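Local coordinates for protein fructose-bisphosphate aldolase (Thermus caldophilus, PDB 2FJK) that belongs to the class II fructose-bisphosphate aldolases, TIM-barrel proteins, and is modelled here with bound 1,3-dihydroxyacetonephosphate, at residues A[31-43]-A[289-303]. Numbering follows the deposited sequence.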
loop_
_atom_site.group_PDB
_atom_site.type_symbol
_atom_site.label_atom_id
_atom_site.label_comp_id
_atom_site.label_asym_id
_atom_site.label_seq_id
_atom_site.Cartn_x
_atom_site.Cartn_y
_atom_site.Cartn_z
ATOM N N GLN A 31 -8.637 14.456 -5.653
ATOM C CA GLN A 31 -9.118 13.940 -6.929
ATOM C C GLN A 31 -9.142 15.044 -7.979
ATOM O O GLN A 31 -8.672 14.856 -9.113
ATOM C CB GLN A 31 -10.529 13.383 -6.776
ATOM C CG GLN A 31 -10.642 12.261 -5.767
ATOM C CD GLN A 31 -12.068 11.770 -5.635
ATOM O OE1 GLN A 31 -12.974 12.540 -5.321
ATOM N NE2 GLN A 31 -12.274 10.487 -5.880
ATOM N N ALA A 32 -9.710 16.188 -7.599
ATOM C CA ALA A 32 -9.813 17.331 -8.508
ATOM C C ALA A 32 -8.436 17.752 -9.014
ATOM O O ALA A 32 -8.231 17.938 -10.220
ATOM C CB ALA A 32 -10.493 18.506 -7.807
ATOM N N ILE A 33 -7.496 17.893 -8.090
ATOM C CA ILE A 33 -6.155 18.291 -8.457
ATOM C C ILE A 33 -5.492 17.304 -9.409
ATOM O O ILE A 33 -4.981 17.707 -10.454
ATOM C CB ILE A 33 -5.252 18.444 -7.230
ATOM C CG1 ILE A 33 -5.821 19.502 -6.275
ATOM C CG2 ILE A 33 -3.860 18.839 -7.677
ATOM C CD1 ILE A 33 -5.077 19.563 -4.948
ATOM N N LEU A 34 -5.486 16.023 -9.034
ATOM C CA LEU A 34 -4.868 14.976 -9.846
ATOM C C LEU A 34 -5.547 14.734 -11.191
ATOM O O LEU A 34 -4.881 14.423 -12.182
ATOM C CB LEU A 34 -4.809 13.655 -9.072
ATOM C CG LEU A 34 -3.800 13.583 -7.919
ATOM C CD1 LEU A 34 -3.790 12.185 -7.334
ATOM C CD2 LEU A 34 -2.419 13.960 -8.420
ATOM N N GLU A 35 -6.868 14.859 -11.233
ATOM C CA GLU A 35 -7.586 14.656 -12.485
ATOM C C GLU A 35 -7.230 15.807 -13.415
ATOM O O GLU A 35 -6.981 15.600 -14.613
ATOM C CB GLU A 35 -9.089 14.622 -12.247
ATOM C CG GLU A 35 -9.571 13.349 -11.598
ATOM C CD GLU A 35 -11.047 13.400 -11.285
ATOM O OE1 GLU A 35 -11.799 13.927 -12.126
ATOM O OE2 GLU A 35 -11.452 12.904 -10.212
ATOM N N ALA A 36 -7.207 17.016 -12.857
ATOM C CA ALA A 36 -6.850 18.196 -13.631
ATOM C C ALA A 36 -5.447 17.947 -14.192
ATOM O O ALA A 36 -5.151 18.303 -15.329
ATOM C CB ALA A 36 -6.855 19.436 -12.736
ATOM N N ALA A 37 -4.598 17.309 -13.398
ATOM C CA ALA A 37 -3.238 16.999 -13.839
ATOM C C ALA A 37 -3.223 15.956 -14.973
ATOM O O ALA A 37 -2.462 16.101 -15.932
ATOM C CB ALA A 37 -2.408 16.502 -12.666
ATOM N N GLU A 38 -4.040 14.907 -14.861
ATOM C CA GLU A 38 -4.084 13.879 -15.908
ATOM C C GLU A 38 -4.547 14.586 -17.178
ATOM O O GLU A 38 -3.936 14.449 -18.234
ATOM C CB GLU A 38 -5.044 12.742 -15.534
ATOM C CG GLU A 38 -4.623 11.955 -14.295
ATOM C CD GLU A 38 -3.295 11.237 -14.471
ATOM O OE1 GLU A 38 -2.457 11.710 -15.272
ATOM O OE2 GLU A 38 -3.079 10.207 -13.798
ATOM N N GLU A 39 -5.638 15.338 -17.073
ATOM C CA GLU A 39 -6.092 16.123 -18.212
ATOM C C GLU A 39 -4.971 17.165 -18.277
ATOM O O GLU A 39 -4.272 17.381 -17.288
ATOM C CB GLU A 39 -7.427 16.807 -17.903
ATOM C CG GLU A 39 -8.603 15.858 -17.785
ATOM C CD GLU A 39 -9.918 16.577 -17.528
ATOM O OE1 GLU A 39 -10.147 17.649 -18.129
ATOM O OE2 GLU A 39 -10.729 16.056 -16.735
HETATM N N MSE A 40 -4.769 17.804 -19.416
HETATM C CA MSE A 40 -3.694 18.790 -19.495
HETATM C C MSE A 40 -2.315 18.140 -19.494
HETATM O O MSE A 40 -1.327 18.801 -19.811
HETATM C CB MSE A 40 -3.775 19.783 -18.326
HETATM C CG MSE A 40 -4.402 21.120 -18.675
HETATM SE SE MSE A 40 -6.280 20.990 -19.011
HETATM C CE MSE A 40 -6.218 20.304 -20.825
ATOM N N LYS A 41 -2.246 16.856 -19.145
ATOM C CA LYS A 41 -0.973 16.131 -19.110
ATOM C C LYS A 41 0.090 17.015 -18.471
ATOM O O LYS A 41 1.136 17.286 -19.076
ATOM C CB LYS A 41 -0.506 15.766 -20.528
ATOM C CG LYS A 41 -1.525 15.037 -21.408
ATOM C CD LYS A 41 -0.908 14.746 -22.777
ATOM C CE LYS A 41 -1.931 14.221 -23.775
ATOM N NZ LYS A 41 -2.451 12.876 -23.409
ATOM N N SER A 42 -0.171 17.466 -17.249
ATOM C CA SER A 42 0.767 18.343 -16.564
ATOM C C SER A 42 1.376 17.772 -15.293
ATOM O O SER A 42 0.748 16.980 -14.591
ATOM C CB SER A 42 0.071 19.664 -16.220
ATOM O OG SER A 42 0.894 20.483 -15.404
ATOM N N PRO A 43 2.628 18.147 -14.995
ATOM C CA PRO A 43 3.251 17.642 -13.770
ATOM C C PRO A 43 2.505 18.401 -12.678
ATOM O O PRO A 43 1.901 19.424 -12.972
ATOM C CB PRO A 43 4.704 18.086 -13.917
ATOM C CG PRO A 43 4.592 19.354 -14.749
ATOM C CD PRO A 43 3.572 18.972 -15.777
ATOM N N LYS A 289 -11.485 21.480 -9.676
ATOM C CA LYS A 289 -10.764 20.886 -10.794
ATOM C C LYS A 289 -10.610 21.913 -11.910
ATOM O O LYS A 289 -9.536 22.046 -12.497
ATOM C CB LYS A 289 -11.528 19.667 -11.309
ATOM C CG LYS A 289 -10.904 18.958 -12.479
ATOM C CD LYS A 289 -11.775 17.765 -12.860
ATOM C CE LYS A 289 -11.357 17.151 -14.188
ATOM N NZ LYS A 289 -12.157 15.926 -14.463
ATOM N N GLU A 290 -11.685 22.644 -12.194
ATOM C CA GLU A 290 -11.643 23.651 -13.248
ATOM C C GLU A 290 -10.677 24.770 -12.888
ATOM O O GLU A 290 -9.987 25.310 -13.756
ATOM C CB GLU A 290 -13.041 24.218 -13.509
ATOM C CG GLU A 290 -14.009 23.190 -14.100
ATOM C CD GLU A 290 -13.440 22.490 -15.326
ATOM O OE1 GLU A 290 -13.115 23.177 -16.316
ATOM O OE2 GLU A 290 -13.307 21.247 -15.299
ATOM N N VAL A 291 -10.621 25.112 -11.604
ATOM C CA VAL A 291 -9.717 26.160 -11.155
ATOM C C VAL A 291 -8.294 25.692 -11.383
ATOM O O VAL A 291 -7.466 26.424 -11.933
ATOM C CB VAL A 291 -9.896 26.482 -9.648
ATOM C CG1 VAL A 291 -8.714 27.325 -9.150
ATOM C CG2 VAL A 291 -11.202 27.228 -9.433
ATOM N N VAL A 292 -8.012 24.463 -10.964
ATOM C CA VAL A 292 -6.672 23.920 -11.124
ATOM C C VAL A 292 -6.242 23.934 -12.592
ATOM O O VAL A 292 -5.118 24.326 -12.912
ATOM C CB VAL A 292 -6.574 22.481 -10.586
ATOM C CG1 VAL A 292 -5.166 21.919 -10.859
ATOM C CG2 VAL A 292 -6.875 22.465 -9.083
ATOM N N LYS A 293 -7.141 23.510 -13.473
ATOM C CA LYS A 293 -6.855 23.475 -14.903
ATOM C C LYS A 293 -6.439 24.841 -15.421
ATOM O O LYS A 293 -5.355 24.981 -15.987
ATOM C CB LYS A 293 -8.071 22.949 -15.681
ATOM C CG LYS A 293 -8.229 21.438 -15.592
ATOM C CD LYS A 293 -9.572 20.955 -16.108
ATOM C CE LYS A 293 -9.805 21.333 -17.563
ATOM N NZ LYS A 293 -11.194 20.995 -17.994
ATOM N N SER A 294 -7.278 25.852 -15.217
ATOM C CA SER A 294 -6.934 27.191 -15.694
ATOM C C SER A 294 -5.605 27.637 -15.076
ATOM O O SER A 294 -4.789 28.303 -15.723
ATOM C CB SER A 294 -8.054 28.192 -15.377
ATOM O OG SER A 294 -8.305 28.305 -13.990
ATOM N N ARG A 295 -5.386 27.238 -13.829
ATOM C CA ARG A 295 -4.158 27.562 -13.113
ATOM C C ARG A 295 -2.971 26.997 -13.894
ATOM O O ARG A 295 -1.954 27.669 -14.090
ATOM C CB ARG A 295 -4.203 26.930 -11.725
ATOM C CG ARG A 295 -3.441 27.673 -10.677
ATOM C CD ARG A 295 -3.971 29.084 -10.538
ATOM N NE ARG A 295 -3.249 29.780 -9.490
ATOM C CZ ARG A 295 -3.125 31.096 -9.412
ATOM N NH1 ARG A 295 -3.677 31.885 -10.327
ATOM N NH2 ARG A 295 -2.434 31.618 -8.418
HETATM N N MSE A 296 -3.104 25.745 -14.324
HETATM C CA MSE A 296 -2.051 25.093 -15.094
HETATM C C MSE A 296 -1.871 25.778 -16.455
HETATM O O MSE A 296 -0.768 25.793 -16.993
HETATM C CB MSE A 296 -2.372 23.607 -15.281
HETATM C CG MSE A 296 -2.443 22.842 -13.971
HETATM SE SE MSE A 296 -3.081 21.037 -14.162
HETATM C CE MSE A 296 -4.955 21.321 -14.125
ATOM N N GLU A 297 -2.948 26.339 -17.007
ATOM C CA GLU A 297 -2.862 27.056 -18.283
ATOM C C GLU A 297 -2.033 28.320 -18.089
ATOM O O GLU A 297 -1.230 28.685 -18.933
ATOM C CB GLU A 297 -4.236 27.481 -18.785
ATOM C CG GLU A 297 -5.116 26.379 -19.300
ATOM C CD GLU A 297 -6.350 26.931 -19.982
ATOM O OE1 GLU A 297 -7.106 27.684 -19.328
ATOM O OE2 GLU A 297 -6.560 26.620 -21.174
ATOM N N LEU A 298 -2.257 28.994 -16.971
ATOM C CA LEU A 298 -1.537 30.218 -16.658
ATOM C C LEU A 298 -0.067 29.922 -16.372
ATOM O O LEU A 298 0.810 30.712 -16.709
ATOM C CB LEU A 298 -2.180 30.898 -15.446
ATOM C CG LEU A 298 -1.503 32.145 -14.874
ATOM C CD1 LEU A 298 -1.443 33.242 -15.942
ATOM C CD2 LEU A 298 -2.281 32.617 -13.652
ATOM N N PHE A 299 0.196 28.766 -15.769
ATOM C CA PHE A 299 1.561 28.378 -15.420
ATOM C C PHE A 299 2.372 27.819 -16.582
ATOM O O PHE A 299 3.599 27.774 -16.521
ATOM C CB PHE A 299 1.549 27.356 -14.273
ATOM C CG PHE A 299 0.937 27.876 -12.987
ATOM C CD1 PHE A 299 0.749 29.240 -12.780
ATOM C CD2 PHE A 299 0.579 26.991 -11.969
ATOM C CE1 PHE A 299 0.214 29.715 -11.577
ATOM C CE2 PHE A 299 0.048 27.455 -10.763
ATOM C CZ PHE A 299 -0.136 28.820 -10.567
ATOM N N GLY A 300 1.692 27.387 -17.640
ATOM C CA GLY A 300 2.401 26.839 -18.780
ATOM C C GLY A 300 2.878 25.408 -18.586
ATOM O O GLY A 300 3.827 24.971 -19.240
ATOM N N SER A 301 2.227 24.674 -17.687
ATOM C CA SER A 301 2.598 23.285 -17.431
ATOM C C SER A 301 1.726 22.329 -18.254
ATOM O O SER A 301 1.857 21.107 -18.153
ATOM C CB SER A 301 2.428 22.957 -15.946
ATOM O OG SER A 301 1.053 22.960 -15.601
ATOM N N VAL A 302 0.820 22.876 -19.052
ATOM C CA VAL A 302 -0.043 22.028 -19.866
ATOM C C VAL A 302 0.807 21.253 -20.869
ATOM O O VAL A 302 1.506 21.854 -21.686
ATOM C CB VAL A 302 -1.091 22.861 -20.628
ATOM C CG1 VAL A 302 -1.977 21.954 -21.465
ATOM C CG2 VAL A 302 -1.934 23.661 -19.639
ATOM N N GLY A 303 0.771 19.924 -20.781
ATOM C CA GLY A 303 1.531 19.086 -21.698
ATOM C C GLY A 303 3.008 18.916 -21.386
ATOM O O GLY A 303 3.764 18.356 -22.190
#
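K289 lays its ammonium between E35, on helix 27-38, and E39, just past its end. NZ donates to E35 OE1 at 3.1 Å, taking the anti lone pair of that oxygen, and it also pairs with E39 OE2, whose position is less certain. The lysine chain is fully extended from a CG anti to the backbone N (chi1 179°), which carries the charge past A32 and across both glutamate chains at about a right angle. E39 reaches one turn further: its OE1 pairs with K293 NZ at 3.5 Å, and K293 is in turn weakly held by E290, so five charged residues form one network along the partly exposed side of the helix pair.

At the C-terminal ends the chain itself takes over. G303 N donates to M40 O at 2.6 Å, with an N-H...O angle of 142°. Deeper in, the hydroxyls of S42 and S301 share a very short hydrogen bond, OG to OG 2.5 Å, both serines being buried. K41, with positive phi, is the C-prime residue of the Schellman motif that ends helix 27-38, where S42 N bonds back to A37 O.

Between these two polar zones A36 acts as a knob, its CB lodged among K289, V292, K293 and M296, with V292 CG1 3.5 Å away. The bent chain of M40 sets SE over the K293 methylene CE at 3.8 Å, while its CG lies beside V302 CG2. On the inner side I33 and V292 both reach F22 of strand 19-23. The axes of 31-38 and 289-299 approach to 8.3 Å at a crossing angle of -43°. This joins the C-terminal helix 277-299 to helix 27-38 on the outside of the parallel strands, as neighbouring helices pack in a TIM barrel.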